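Local coordinates for Alr4995 protein (PDB 6LRF) that acts as a bifunctional arginine-catabolic enzyme, combining arginine dihydrolase activity with ornithine cyclodeaminase activity, at residues A72-L82 with K98-Y106; R4-P12 with C264-P272. All coordinates share one frame; numbering follows the deposited sequence.

Both contacts lie in the guanidine-modifying part of the chain, with centres about 11 Å apart. The two segments of contact 2 flank those of contact 1 along the chain: strand 6-9 comes before them and strand 267-268 after them. In contact 1, helix 93-103 packs on the hairpin of strands 73-76 and 79-82. The strands belong to two separate three-stranded sheets. Helix 93-103 serves both contacts, since Phe101 touches Leu267 and Trp100 touches Leu8. Two probable hydrogen bonds also join them: Gly77 N to Glu271 O at 2.7 Å, and Tyr106 OH to Val269 O at 2.8 Å. The two neighbouring sheets are thus tied directly to each other.

Contact 1: A72-L82 with K98-Y106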
loop_
_atom_site.group_PDB
_atom_site.type_symbol
_atom_site.label_atom_id
_atom_site.label_comp_id
_atom_site.label_asym_id
_atom_site.label_seq_id
_atom_site.Cartn_x
_atom_site.Cartn_y
_atom_site.Cartn_z
ATOM N N ALA B 72 32.480 39.008 -16.934
ATOM C CA ALA B 72 33.777 39.650 -16.722
ATOM C C ALA B 72 33.852 40.280 -15.333
ATOM O O ALA B 72 34.872 40.217 -14.653
ATOM C CB ALA B 72 34.037 40.715 -17.809
ATOM N N GLY B 73 32.748 40.891 -14.924
ATOM C CA GLY B 73 32.667 41.539 -13.637
ATOM C C GLY B 73 31.403 42.376 -13.604
ATOM O O GLY B 73 30.567 42.294 -14.497
ATOM N N LEU B 74 31.279 43.203 -12.580
ATOM C CA LEU B 74 30.071 43.977 -12.361
ATOM C C LEU B 74 30.424 45.449 -12.351
ATOM O O LEU B 74 31.276 45.874 -11.575
ATOM C CB LEU B 74 29.422 43.574 -11.032
ATOM C CG LEU B 74 28.326 44.524 -10.553
ATOM C CD1 LEU B 74 27.152 44.476 -11.496
ATOM C CD2 LEU B 74 27.914 44.144 -9.157
ATOM N N VAL B 75 29.764 46.229 -13.193
ATOM C CA VAL B 75 30.133 47.623 -13.372
ATOM C C VAL B 75 29.086 48.575 -12.795
ATOM O O VAL B 75 27.897 48.439 -13.074
ATOM C CB VAL B 75 30.330 47.942 -14.874
ATOM C CG1 VAL B 75 30.476 49.453 -15.092
ATOM C CG2 VAL B 75 31.529 47.184 -15.423
ATOM N N LEU B 76 29.521 49.547 -11.999
ATOM C CA LEU B 76 28.648 50.664 -11.620
ATOM C C LEU B 76 29.461 51.957 -11.590
ATOM O O LEU B 76 30.405 52.066 -10.812
ATOM C CB LEU B 76 27.999 50.429 -10.251
ATOM C CG LEU B 76 27.012 51.528 -9.824
ATOM C CD1 LEU B 76 25.864 51.668 -10.821
ATOM C CD2 LEU B 76 26.488 51.305 -8.417
ATOM N N GLY B 77 29.089 52.936 -12.413
ATOM C CA GLY B 77 29.850 54.174 -12.494
ATOM C C GLY B 77 31.270 53.902 -12.976
ATOM O O GLY B 77 31.480 53.229 -13.990
ATOM N N ASP B 78 32.248 54.396 -12.235
ATOM C CA ASP B 78 33.651 54.168 -12.591
ATOM C C ASP B 78 34.243 52.957 -11.846
ATOM O O ASP B 78 35.437 52.690 -11.949
ATOM C CB ASP B 78 34.495 55.422 -12.302
ATOM C CG ASP B 78 34.021 56.668 -13.090
ATOM O OD1 ASP B 78 34.210 57.788 -12.568
ATOM O OD2 ASP B 78 33.472 56.543 -14.217
ATOM N N ASN B 79 33.409 52.238 -11.091
ATOM C CA ASN B 79 33.861 51.078 -10.311
ATOM C C ASN B 79 33.499 49.734 -10.944
ATOM O O ASN B 79 32.413 49.587 -11.498
ATOM C CB ASN B 79 33.269 51.130 -8.905
ATOM C CG ASN B 79 33.772 52.307 -8.115
ATOM O OD1 ASN B 79 34.983 52.533 -8.027
ATOM N ND2 ASN B 79 32.846 53.089 -7.561
ATOM N N VAL B 80 34.397 48.756 -10.850
ATOM C CA VAL B 80 34.055 47.398 -11.254
ATOM C C VAL B 80 34.484 46.430 -10.153
ATOM O O VAL B 80 35.551 46.587 -9.568
ATOM C CB VAL B 80 34.695 47.006 -12.634
ATOM C CG1 VAL B 80 36.109 47.462 -12.717
ATOM C CG2 VAL B 80 34.640 45.492 -12.869
ATOM N N VAL B 81 33.618 45.471 -9.820
ATOM C CA VAL B 81 34.049 44.320 -9.030
ATOM C C VAL B 81 34.356 43.232 -10.050
ATOM O O VAL B 81 33.485 42.827 -10.817
ATOM C CB VAL B 81 32.997 43.827 -8.014
ATOM C CG1 VAL B 81 33.572 42.656 -7.178
ATOM C CG2 VAL B 81 32.560 44.971 -7.095
ATOM N N LEU B 82 35.618 42.817 -10.090
ATOM C CA LEU B 82 36.078 41.770 -10.984
ATOM C C LEU B 82 35.468 40.422 -10.607
ATOM O O LEU B 82 35.404 40.083 -9.436
ATOM C CB LEU B 82 37.605 41.686 -10.924
ATOM C CG LEU B 82 38.337 40.845 -11.963
ATOM C CD1 LEU B 82 38.238 41.488 -13.336
ATOM C CD2 LEU B 82 39.804 40.685 -11.545
ATOM N N LYS B 98 40.394 41.753 -16.502
ATOM C CA LYS B 98 40.992 42.791 -15.674
ATOM C C LYS B 98 41.773 43.815 -16.526
ATOM O O LYS B 98 41.695 45.040 -16.303
ATOM C CB LYS B 98 41.909 42.164 -14.621
ATOM C CG LYS B 98 42.538 43.181 -13.721
ATOM C CD LYS B 98 43.440 42.545 -12.692
ATOM C CE LYS B 98 43.799 43.584 -11.648
ATOM N NZ LYS B 98 44.791 43.083 -10.664
ATOM N N GLU B 99 42.512 43.299 -17.507
ATOM C CA GLU B 99 43.275 44.146 -18.423
ATOM C C GLU B 99 42.350 45.099 -19.161
ATOM O O GLU B 99 42.638 46.282 -19.271
ATOM C CB GLU B 99 44.052 43.314 -19.438
ATOM C CG GLU B 99 44.995 44.148 -20.299
ATOM C CD GLU B 99 45.746 43.303 -21.316
ATOM O OE1 GLU B 99 45.079 42.731 -22.218
ATOM O OE2 GLU B 99 46.996 43.177 -21.188
ATOM N N TRP B 100 41.239 44.590 -19.674
ATOM C CA TRP B 100 40.320 45.470 -20.371
ATOM C C TRP B 100 39.794 46.560 -19.431
ATOM O O TRP B 100 39.768 47.732 -19.793
ATOM C CB TRP B 100 39.151 44.699 -20.995
ATOM C CG TRP B 100 38.337 45.613 -21.872
ATOM C CD1 TRP B 100 38.495 45.825 -23.223
ATOM C CD2 TRP B 100 37.272 46.477 -21.454
ATOM N NE1 TRP B 100 37.580 46.750 -23.663
ATOM C CE2 TRP B 100 36.822 47.171 -22.600
ATOM C CE3 TRP B 100 36.657 46.732 -20.225
ATOM C CZ2 TRP B 100 35.783 48.101 -22.551
ATOM C CZ3 TRP B 100 35.626 47.656 -20.177
ATOM C CH2 TRP B 100 35.198 48.328 -21.335
ATOM N N PHE B 101 39.387 46.182 -18.227
ATOM C CA PHE B 101 38.773 47.146 -17.319
ATOM C C PHE B 101 39.755 48.260 -16.962
ATOM O O PHE B 101 39.411 49.450 -17.039
ATOM C CB PHE B 101 38.268 46.461 -16.042
ATOM C CG PHE B 101 36.967 45.713 -16.218
ATOM C CD1 PHE B 101 35.862 46.339 -16.786
ATOM C CD2 PHE B 101 36.848 44.389 -15.804
ATOM C CE1 PHE B 101 34.667 45.670 -16.949
ATOM C CE2 PHE B 101 35.642 43.703 -15.968
ATOM C CZ PHE B 101 34.558 44.342 -16.535
ATOM N N GLU B 102 40.969 47.875 -16.574
ATOM C CA GLU B 102 41.969 48.845 -16.153
ATOM C C GLU B 102 42.398 49.751 -17.312
ATOM O O GLU B 102 42.555 50.951 -17.127
ATOM C CB GLU B 102 43.157 48.129 -15.518
ATOM C CG GLU B 102 42.812 47.688 -14.102
ATOM C CD GLU B 102 43.955 47.041 -13.340
ATOM O OE1 GLU B 102 44.870 46.465 -13.973
ATOM O OE2 GLU B 102 43.923 47.107 -12.088
ATOM N N GLY B 103 42.516 49.191 -18.509
ATOM C CA GLY B 103 42.842 49.975 -19.690
ATOM C C GLY B 103 41.702 50.863 -20.151
ATOM O O GLY B 103 41.862 51.678 -21.054
ATOM N N ASN B 104 40.532 50.708 -19.540
ATOM C CA ASN B 104 39.427 51.596 -19.860
ATOM C C ASN B 104 39.019 52.456 -18.674
ATOM O O ASN B 104 37.894 52.943 -18.619
ATOM C CB ASN B 104 38.241 50.801 -20.392
ATOM C CG ASN B 104 38.391 50.464 -21.869
ATOM O OD1 ASN B 104 37.804 51.122 -22.732
ATOM N ND2 ASN B 104 39.178 49.432 -22.165
ATOM N N GLY B 105 39.962 52.656 -17.752
ATOM C CA GLY B 105 39.830 53.659 -16.711
ATOM C C GLY B 105 39.120 53.264 -15.420
ATOM O O GLY B 105 39.037 54.057 -14.477
ATOM N N TYR B 106 38.624 52.040 -15.356
ATOM C CA TYR B 106 37.841 51.630 -14.196
ATOM C C TYR B 106 38.687 51.377 -12.973
ATOM O O TYR B 106 39.831 50.952 -13.060
ATOM C CB TYR B 106 37.014 50.383 -14.516
ATOM C CG TYR B 106 35.963 50.654 -15.557
ATOM C CD1 TYR B 106 36.195 50.363 -16.894
ATOM C CD2 TYR B 106 34.745 51.236 -15.207
ATOM C CE1 TYR B 106 35.238 50.622 -17.864
ATOM C CE2 TYR B 106 33.779 51.510 -16.171
ATOM C CZ TYR B 106 34.029 51.194 -17.496
ATOM O OH TYR B 106 33.080 51.454 -18.451
#
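Phe101 of helix 93-103 packs its ring on Val80 in the beta hairpin of strands 73-76 and 79-82. The helix connects strand 79-82 to strand 107-109, which runs parallel beside it, so this is a beta-alpha-beta crossover. Together with the hairpin it matches the beta-beta-alpha-beta unit of the propeller fold found in guanidine-modifying enzymes. The axes of the short segments, strand 79-82 and helix 98-103, lie 10.2 Å apart and are nearly antiparallel, at 169°.

Phe101 CB starts 4.1 Å from Val80 CG1. CG is placed opposite the carbonyl carbon, chi1 -77°, and this turns the ring into the hairpin. At CG the ring meets both methyls of Val80. Val80 CG2 stands over the middle of one face, 3.7 Å from the Phe101 ring centroid and 11° off the normal, a CH-pi contact. CD2 has Leu82 CD1 close to the ring plane, at the edge. Phe101 CE1 meets Val75 CG2 at 3.8 Å. Phe101 CE2 has Ala72 O at the edge, also at 3.8 Å. At the tip, Phe101 CZ reaches Ala72 CB at 3.9 Å.

Val80 also bridges to Tyr106, where Val80 CG1 lies 3.5 Å from Tyr106 CB. Tyr106 N closes the Schellman motif that ends the helix by bonding to Phe101 O, with Gly105 as the C-prime residue. Asn104 N reaches the same oxygen from the opposite face of its plane. The Tyr106 ring turns its edge to the hairpin turn, and Gly77 O lies in the ring plane, 3.6 Å from Tyr106 CE2.

Contact 2: R4-P12 with C264-P272; sequences RIRFLMCPP and CLTLRVTEP
Ile5 lies over one face of the Arg268 guanidinium, beside a short antiparallel pairing of strands 6-9 and 267-268. Strand 6-9 is the middle strand of a three-stranded mixed sheet, with strand 53-56 parallel on its other side. The first strand of the chain thus pairs with one some 260 residues later, consistent with closure of the circular propeller fold of guanidine-modifying enzymes.

Ile5 CG2 stands over the guanidinium centre, 3.7 Å from Arg268 CZ. Ile5 CD1 covers the same group further out, 3.3 Å from Arg268 NH2. Arg268 has CG opposite its backbone N, chi1 174°, and its chain stays extended to NE, which carries the guanidinium along to Ile5. Nearer the backbone, Arg268 CB lies 3.7 Å from Phe7 CE1.

Outward from this, Arg268 NE donates an almost straight bond to Thr270 O, 172° at the hydrogen. That oxygen is close to the guanidinium plane and helps fix its rotation. With an alanine in place of Arg268 the guanidinium is gone, and this would probably leave Thr270 O without its donor and open a gap against the CG2 and CD1 methyls of Ile5.

The backbones set the register. Leu8 and Leu267 form the hydrogen-bonded pair, with Leu8 N to Leu267 O at 2.7 Å and a return bond from Leu267 N to Leu8 O. Phe7 and Arg268 form the non-hydrogen-bonded pair next to it. Beyond, Val269 N bonds to Arg6 O at 3.0 Å. Val269 CG1 packs on Leu8 CB, on the side where helix 93-103 adds Trp100. Arg6 sends its guanidinium to Asp55, while Arg6 N donates to the side-chain hydroxyl Thr270 OG1 at 3.1 Å.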
loop_
_atom_site.group_PDB
_atom_site.type_symbol
_atom_site.label_atom_id
_atom_site.label_comp_id
_atom_site.label_asym_id
_atom_site.label_seq_id
_atom_site.Cartn_x
_atom_site.Cartn_y
_atom_site.Cartn_z
ATOM N N ARG B 4 24.611 57.608 -25.418
ATOM C CA ARG B 4 25.842 56.973 -25.905
ATOM C C ARG B 4 26.269 55.757 -25.066
ATOM O O ARG B 4 27.386 55.713 -24.524
ATOM C CB ARG B 4 26.989 57.989 -25.938
ATOM C CG ARG B 4 26.709 59.210 -26.805
ATOM C CD ARG B 4 27.993 59.744 -27.452
ATOM N NE ARG B 4 28.978 60.213 -26.475
ATOM C CZ ARG B 4 30.145 59.621 -26.243
ATOM N NH1 ARG B 4 30.966 60.129 -25.335
ATOM N NH2 ARG B 4 30.498 58.530 -26.923
ATOM N N ILE B 5 25.394 54.761 -24.992
ATOM C CA ILE B 5 25.620 53.569 -24.171
ATOM C C ILE B 5 26.660 52.620 -24.787
ATOM O O ILE B 5 26.646 52.375 -25.991
ATOM C CB ILE B 5 24.285 52.806 -23.948
ATOM C CG1 ILE B 5 23.259 53.728 -23.277
ATOM C CG2 ILE B 5 24.502 51.554 -23.108
ATOM C CD1 ILE B 5 21.880 53.114 -23.120
ATOM N N ARG B 6 27.564 52.100 -23.954
ATOM C CA ARG B 6 28.589 51.159 -24.411
ATOM C C ARG B 6 28.371 49.751 -23.852
ATOM O O ARG B 6 28.077 49.584 -22.669
ATOM C CB ARG B 6 29.990 51.638 -24.009
ATOM C CG ARG B 6 30.281 53.104 -24.310
ATOM C CD ARG B 6 31.702 53.478 -23.874
ATOM N NE ARG B 6 32.735 52.891 -24.725
ATOM C CZ ARG B 6 33.274 53.508 -25.776
ATOM N NH1 ARG B 6 32.867 54.733 -26.121
ATOM N NH2 ARG B 6 34.216 52.894 -26.486
ATOM N N PHE B 7 28.541 48.749 -24.707
ATOM C CA PHE B 7 28.539 47.341 -24.305
ATOM C C PHE B 7 29.872 46.712 -24.642
ATOM O O PHE B 7 30.479 47.047 -25.657
ATOM C CB PHE B 7 27.433 46.553 -25.004
ATOM C CG PHE B 7 26.056 46.920 -24.558
ATOM C CD1 PHE B 7 25.435 46.215 -23.530
ATOM C CD2 PHE B 7 25.379 47.973 -25.162
ATOM C CE1 PHE B 7 24.157 46.551 -23.103
ATOM C CE2 PHE B 7 24.092 48.321 -24.750
ATOM C CZ PHE B 7 23.477 47.604 -23.715
ATOM N N LEU B 8 30.320 45.799 -23.790
ATOM C CA LEU B 8 31.527 45.034 -24.048
ATOM C C LEU B 8 31.164 43.658 -24.580
ATOM O O LEU B 8 30.315 42.985 -23.993
ATOM C CB LEU B 8 32.332 44.893 -22.774
ATOM C CG LEU B 8 33.589 44.061 -22.880
ATOM C CD1 LEU B 8 34.550 44.768 -23.818
ATOM C CD2 LEU B 8 34.159 43.918 -21.503
HETATM N N MSE B 9 31.786 43.244 -25.683
HETATM C CA MSE B 9 31.596 41.889 -26.207
HETATM C C MSE B 9 32.929 41.234 -26.523
HETATM O O MSE B 9 33.985 41.819 -26.320
HETATM C CB MSE B 9 30.717 41.899 -27.458
HETATM C CG MSE B 9 29.322 42.416 -27.201
HETATM SE SE MSE B 9 28.098 42.296 -28.744
HETATM C CE MSE B 9 28.026 40.340 -28.967
ATOM N N CYS B 10 32.882 40.003 -27.000
ATOM C CA CYS B 10 34.099 39.310 -27.363
ATOM C C CYS B 10 33.773 38.304 -28.448
ATOM O O CYS B 10 32.945 37.402 -28.240
ATOM C CB CYS B 10 34.728 38.631 -26.149
ATOM S SG CYS B 10 36.249 37.741 -26.496
ATOM N N PRO B 11 34.403 38.472 -29.623
ATOM C CA PRO B 11 34.131 37.641 -30.798
ATOM C C PRO B 11 34.484 36.166 -30.573
ATOM O O PRO B 11 35.397 35.848 -29.808
ATOM C CB PRO B 11 35.010 38.278 -31.885
ATOM C CG PRO B 11 36.097 38.964 -31.139
ATOM C CD PRO B 11 35.445 39.479 -29.889
ATOM N N PRO B 12 33.743 35.266 -31.241
ATOM C CA PRO B 12 33.861 33.816 -31.053
ATOM C C PRO B 12 35.046 33.166 -31.760
ATOM O O PRO B 12 34.902 32.024 -32.196
ATOM C CB PRO B 12 32.549 33.289 -31.647
ATOM C CG PRO B 12 32.171 34.300 -32.659
ATOM C CD PRO B 12 32.603 35.618 -32.110
ATOM N N CYS B 264 24.227 37.166 -21.882
ATOM C CA CYS B 264 25.497 36.573 -21.455
ATOM C C CYS B 264 26.656 37.046 -22.316
ATOM O O CYS B 264 27.788 37.140 -21.846
ATOM C CB CYS B 264 25.437 35.040 -21.506
ATOM S SG CYS B 264 24.596 34.259 -20.110
ATOM N N LEU B 265 26.360 37.331 -23.583
ATOM C CA LEU B 265 27.374 37.704 -24.563
ATOM C C LEU B 265 27.749 39.194 -24.497
ATOM O O LEU B 265 28.631 39.648 -25.229
ATOM C CB LEU B 265 26.878 37.339 -25.969
ATOM C CG LEU B 265 26.890 35.831 -26.256
ATOM C CD1 LEU B 265 26.142 35.497 -27.553
ATOM C CD2 LEU B 265 28.323 35.309 -26.295
ATOM N N THR B 266 27.087 39.932 -23.605
ATOM C CA THR B 266 27.246 41.379 -23.489
ATOM C C THR B 266 27.484 41.818 -22.042
ATOM O O THR B 266 27.033 41.172 -21.097
ATOM C CB THR B 266 25.990 42.158 -24.002
ATOM O OG1 THR B 266 24.904 42.003 -23.071
ATOM C CG2 THR B 266 25.553 41.687 -25.389
ATOM N N LEU B 267 28.174 42.940 -21.880
ATOM C CA LEU B 267 28.282 43.593 -20.585
ATOM C C LEU B 267 28.081 45.093 -20.784
ATOM O O LEU B 267 28.811 45.724 -21.552
ATOM C CB LEU B 267 29.636 43.293 -19.947
ATOM C CG LEU B 267 29.937 43.965 -18.611
ATOM C CD1 LEU B 267 28.971 43.508 -17.527
ATOM C CD2 LEU B 267 31.363 43.685 -18.209
ATOM N N ARG B 268 27.078 45.662 -20.127
ATOM C CA ARG B 268 26.874 47.104 -20.195
ATOM C C ARG B 268 27.905 47.818 -19.317
ATOM O O ARG B 268 27.922 47.643 -18.099
ATOM C CB ARG B 268 25.453 47.467 -19.766
ATOM C CG ARG B 268 25.189 48.961 -19.677
ATOM C CD ARG B 268 23.705 49.281 -19.811
ATOM N NE ARG B 268 23.447 50.713 -19.634
ATOM C CZ ARG B 268 22.353 51.329 -20.071
ATOM N NH1 ARG B 268 21.422 50.639 -20.714
ATOM N NH2 ARG B 268 22.198 52.633 -19.879
ATOM N N VAL B 269 28.784 48.607 -19.927
ATOM C CA VAL B 269 29.855 49.223 -19.151
ATOM C C VAL B 269 29.553 50.705 -18.861
ATOM O O VAL B 269 30.333 51.396 -18.196
ATOM C CB VAL B 269 31.200 49.071 -19.866
ATOM C CG1 VAL B 269 31.666 47.643 -19.771
ATOM C CG2 VAL B 269 31.069 49.488 -21.338
ATOM N N THR B 270 28.399 51.159 -19.349
ATOM C CA THR B 270 27.857 52.495 -19.073
ATOM C C THR B 270 26.694 52.419 -18.093
ATOM O O THR B 270 25.535 52.319 -18.497
ATOM C CB THR B 270 27.366 53.191 -20.374
ATOM O OG1 THR B 270 28.481 53.402 -21.238
ATOM C CG2 THR B 270 26.719 54.544 -20.076
ATOM N N GLU B 271 27.015 52.460 -16.801
ATOM C CA GLU B 271 26.015 52.391 -15.735
ATOM C C GLU B 271 26.134 53.613 -14.841
ATOM O O GLU B 271 26.966 53.638 -13.927
ATOM C CB GLU B 271 26.183 51.114 -14.887
ATOM C CG GLU B 271 26.019 49.796 -15.641
ATOM C CD GLU B 271 24.574 49.500 -16.008
ATOM O OE1 GLU B 271 23.725 50.419 -15.897
ATOM O OE2 GLU B 271 24.283 48.346 -16.399
ATOM N N PRO B 272 25.317 54.643 -15.107
ATOM C CA PRO B 272 25.401 55.880 -14.317
ATOM C C PRO B 272 24.962 55.667 -12.871
ATOM O O PRO B 272 24.036 54.894 -12.607
ATOM C CB PRO B 272 24.448 56.837 -15.052
ATOM C CG PRO B 272 24.292 56.246 -16.443
ATOM C CD PRO B 272 24.389 54.763 -16.247
HETATM O O HOH W 1 30.304 38.521 -26.605
#